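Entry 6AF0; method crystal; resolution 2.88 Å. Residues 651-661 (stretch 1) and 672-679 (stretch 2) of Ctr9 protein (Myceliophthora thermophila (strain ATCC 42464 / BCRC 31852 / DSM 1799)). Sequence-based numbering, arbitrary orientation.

Stretch 1, residues 651-661: LYGWFLSKVNS
Stretch 2 (672-679) PEQRHYKH

Two helices of one chain pack nearly antiparallel through side-chain packing, including an edge-to-face tyrosine pair, with a glutamine knob and a tyrosine ring filling the seam and no hydrogen bond crossing it. Residues 651-661 are helical throughout, and the second helix occupies 673-679, with backbone angles mostly near -60/-40 and His679 at -93/-12. The axes cross at -162° and approach to 9.4 Å; the nearest CA atoms across the seam are those of Leu656 and Gln674, 5.6 Å apart. About 400 Å² is buried, both sides summed, with Gln674 (93 Å²), Tyr677 (72 Å²) and Leu656 (65 Å²) the most covered.

Gln674, fully extended (chi1 t, chi2 t, chi3 -174°), points toward the first helix and sits as a knob among Gly653, Leu656, Ser657 and Asn660. Its CB lies 4.0 Å from Leu656 CB, and its OE1 reaches 3.3 Å from Ser657 CB. Within its own helix, Gln674 OE1 accepts a weak hydrogen bond from Lys678 NZ (3.0 Å); the lysine (m, -107°, t, -149°) starts sideways but its end comes nearer the partner, with Lys678 NZ 3.8 Å from Gly653 O. Asn660 (chi1 m, chi2 7°) has ND2 modelled 2.7 Å from Gln674 NE2; both are donors, so the approach is no bond.

One turn along, Tyr677 (chi1 159°, chi2 92°) lays its ring beside Gly653, with CE2 3.6 Å from Gly653 CA. Glycine suits this place: an ideal CB there would come within 3.1 Å of Tyr677 CE2. Tyr652 (chi1 t, chi2 69°) turns its ring edge to the face of Tyr677, centroids 5.5 Å apart and planes at 64°, with CD2 3.7 Å from Tyr677 CE1. Leu656 (m, t) points toward the second helix and packs against it, its CD1 4.1 Å from Tyr677 CB and 3.9 Å from Glu673 O.

Ser657 offers a short side chain beside the amide, and its OG donates to Trp654 O at 2.9 Å.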

# COMPACT_ATOMS: atom_id res chain seq x y z
N LEU A 651 -38.05 -11.53 5.25
CA LEU A 651 -38.50 -12.51 6.23
C LEU A 651 -39.96 -12.90 6.00
O LEU A 651 -40.34 -14.08 6.01
CB LEU A 651 -38.31 -12.00 7.65
CG LEU A 651 -38.82 -13.00 8.70
CD1 LEU A 651 -38.12 -14.35 8.60
CD2 LEU A 651 -38.67 -12.45 10.11
N TYR A 652 -40.79 -11.89 5.79
CA TYR A 652 -42.20 -12.11 5.52
C TYR A 652 -42.38 -12.92 4.24
O TYR A 652 -43.19 -13.82 4.19
CB TYR A 652 -42.96 -10.78 5.42
CG TYR A 652 -44.47 -10.94 5.47
CD1 TYR A 652 -45.11 -11.34 6.65
CD2 TYR A 652 -45.27 -10.70 4.35
CE1 TYR A 652 -46.48 -11.49 6.70
CE2 TYR A 652 -46.64 -10.86 4.39
CZ TYR A 652 -47.25 -11.25 5.57
OH TYR A 652 -48.62 -11.39 5.60
N GLY A 653 -41.63 -12.57 3.20
CA GLY A 653 -41.66 -13.35 1.98
C GLY A 653 -41.22 -14.79 2.20
O GLY A 653 -41.80 -15.72 1.64
N TRP A 654 -40.17 -14.96 3.00
CA TRP A 654 -39.69 -16.29 3.35
C TRP A 654 -40.78 -17.08 4.03
O TRP A 654 -40.96 -18.25 3.74
CB TRP A 654 -38.51 -16.18 4.30
CG TRP A 654 -38.00 -17.49 4.79
CD1 TRP A 654 -37.14 -18.32 4.15
CD2 TRP A 654 -38.30 -18.10 6.04
NE1 TRP A 654 -36.89 -19.42 4.92
CE2 TRP A 654 -37.59 -19.32 6.09
CE3 TRP A 654 -39.10 -17.75 7.12
CZ2 TRP A 654 -37.65 -20.18 7.18
CZ3 TRP A 654 -39.15 -18.61 8.22
CH2 TRP A 654 -38.43 -19.81 8.24
N PHE A 655 -41.48 -16.43 4.94
CA PHE A 655 -42.68 -16.98 5.58
C PHE A 655 -43.78 -17.41 4.61
O PHE A 655 -44.42 -18.43 4.82
CB PHE A 655 -43.25 -15.93 6.51
CG PHE A 655 -44.56 -16.31 7.13
CD1 PHE A 655 -44.74 -17.56 7.69
CD2 PHE A 655 -45.60 -15.40 7.19
CE1 PHE A 655 -45.93 -17.90 8.28
CE2 PHE A 655 -46.80 -15.74 7.78
CZ PHE A 655 -46.96 -16.99 8.33
N LEU A 656 -44.02 -16.60 3.59
CA LEU A 656 -45.03 -16.92 2.59
C LEU A 656 -44.61 -18.11 1.74
O LEU A 656 -45.46 -18.82 1.24
CB LEU A 656 -45.32 -15.71 1.70
CG LEU A 656 -45.89 -14.49 2.47
CD1 LEU A 656 -46.24 -13.33 1.54
CD2 LEU A 656 -47.10 -14.82 3.34
N SER A 657 -43.30 -18.29 1.56
CA SER A 657 -42.79 -19.44 0.82
C SER A 657 -43.11 -20.72 1.60
O SER A 657 -43.47 -21.75 1.02
CB SER A 657 -41.28 -19.29 0.47
OG SER A 657 -40.37 -19.88 1.41
N LYS A 658 -43.01 -20.63 2.92
CA LYS A 658 -43.26 -21.77 3.79
C LYS A 658 -44.70 -22.22 3.73
O LYS A 658 -44.99 -23.40 3.83
CB LYS A 658 -42.94 -21.40 5.23
CG LYS A 658 -41.47 -21.14 5.48
CD LYS A 658 -40.62 -22.36 5.20
CE LYS A 658 -41.08 -23.53 6.06
NZ LYS A 658 -40.06 -23.89 7.06
N VAL A 659 -45.59 -21.24 3.59
CA VAL A 659 -47.02 -21.49 3.40
C VAL A 659 -47.34 -22.18 2.05
O VAL A 659 -48.26 -23.01 1.96
CB VAL A 659 -47.80 -20.16 3.50
CG1 VAL A 659 -49.28 -20.36 3.19
CG2 VAL A 659 -47.61 -19.53 4.88
N ASN A 660 -46.60 -21.81 1.00
CA ASN A 660 -46.70 -22.46 -0.33
C ASN A 660 -46.21 -23.91 -0.30
O ASN A 660 -46.78 -24.79 -0.94
CB ASN A 660 -45.89 -21.69 -1.39
CG ASN A 660 -46.64 -20.51 -1.98
OD1 ASN A 660 -47.74 -20.16 -1.53
ND2 ASN A 660 -46.06 -19.89 -3.00
N SER A 661 -45.13 -24.13 0.44
CA SER A 661 -44.64 -25.49 0.69
C SER A 661 -45.72 -26.32 1.39
O SER A 661 -45.90 -27.51 1.11
CB SER A 661 -43.37 -25.47 1.55
OG SER A 661 -43.66 -25.38 2.95
N PRO A 672 -52.25 -15.61 -5.15
CA PRO A 672 -50.82 -15.47 -5.40
C PRO A 672 -50.10 -14.60 -4.34
O PRO A 672 -49.19 -13.87 -4.68
CB PRO A 672 -50.79 -14.80 -6.77
CG PRO A 672 -52.05 -14.03 -6.86
CD PRO A 672 -53.06 -14.87 -6.14
N GLU A 673 -50.50 -14.75 -3.08
CA GLU A 673 -50.04 -13.89 -1.98
C GLU A 673 -48.54 -13.61 -2.02
O GLU A 673 -48.12 -12.48 -1.79
CB GLU A 673 -50.40 -14.48 -0.61
CG GLU A 673 -51.64 -15.37 -0.63
CD GLU A 673 -52.24 -15.63 0.75
OE1 GLU A 673 -51.56 -15.37 1.77
OE2 GLU A 673 -53.40 -16.09 0.80
N GLN A 674 -47.75 -14.65 -2.31
CA GLN A 674 -46.28 -14.53 -2.34
C GLN A 674 -45.75 -13.76 -3.55
O GLN A 674 -44.98 -12.83 -3.39
CB GLN A 674 -45.60 -15.91 -2.25
CG GLN A 674 -44.07 -15.87 -2.33
CD GLN A 674 -43.37 -17.23 -2.11
OE1 GLN A 674 -42.14 -17.30 -2.06
NE2 GLN A 674 -44.14 -18.29 -1.98
N ARG A 675 -46.15 -14.15 -4.76
CA ARG A 675 -45.70 -13.42 -5.95
C ARG A 675 -46.18 -11.98 -5.96
O ARG A 675 -45.45 -11.06 -6.31
CB ARG A 675 -46.07 -14.11 -7.27
CG ARG A 675 -47.55 -14.27 -7.64
CD ARG A 675 -47.64 -14.97 -9.01
NE ARG A 675 -49.00 -15.10 -9.58
CZ ARG A 675 -49.79 -16.17 -9.50
NH1 ARG A 675 -49.42 -17.25 -8.82
NH2 ARG A 675 -50.99 -16.15 -10.06
N HIS A 676 -47.43 -11.80 -5.58
CA HIS A 676 -48.03 -10.49 -5.39
C HIS A 676 -47.10 -9.63 -4.57
O HIS A 676 -46.55 -8.64 -5.06
CB HIS A 676 -49.38 -10.67 -4.68
CG HIS A 676 -50.17 -9.41 -4.51
ND1 HIS A 676 -51.17 -9.30 -3.57
CD2 HIS A 676 -50.12 -8.22 -5.16
CE1 HIS A 676 -51.71 -8.10 -3.65
NE2 HIS A 676 -51.09 -7.42 -4.60
N TYR A 677 -46.89 -10.06 -3.33
CA TYR A 677 -46.05 -9.36 -2.35
C TYR A 677 -44.62 -9.11 -2.82
O TYR A 677 -44.07 -8.04 -2.61
CB TYR A 677 -46.04 -10.16 -1.04
CG TYR A 677 -44.87 -9.84 -0.15
CD1 TYR A 677 -44.96 -8.86 0.82
CD2 TYR A 677 -43.67 -10.53 -0.29
CE1 TYR A 677 -43.88 -8.57 1.63
CE2 TYR A 677 -42.59 -10.25 0.51
CZ TYR A 677 -42.70 -9.27 1.46
OH TYR A 677 -41.62 -9.01 2.26
N LYS A 678 -44.00 -10.10 -3.46
CA LYS A 678 -42.60 -9.97 -3.88
C LYS A 678 -42.44 -8.85 -4.89
O LYS A 678 -41.41 -8.20 -4.91
CB LYS A 678 -42.04 -11.25 -4.50
CG LYS A 678 -42.17 -12.51 -3.66
CD LYS A 678 -40.86 -13.00 -3.05
CE LYS A 678 -40.92 -14.51 -2.88
NZ LYS A 678 -40.14 -15.03 -1.73
N HIS A 679 -43.45 -8.63 -5.72
CA HIS A 679 -43.30 -7.56 -6.70
C HIS A 679 -43.88 -6.21 -6.22
O HIS A 679 -43.58 -5.17 -6.81
CB HIS A 679 -43.72 -8.00 -8.12
CG HIS A 679 -44.97 -7.38 -8.66
ND1 HIS A 679 -45.04 -6.05 -9.04
CD2 HIS A 679 -46.17 -7.92 -8.95
CE1 HIS A 679 -46.25 -5.80 -9.50
NE2 HIS A 679 -46.96 -6.92 -9.47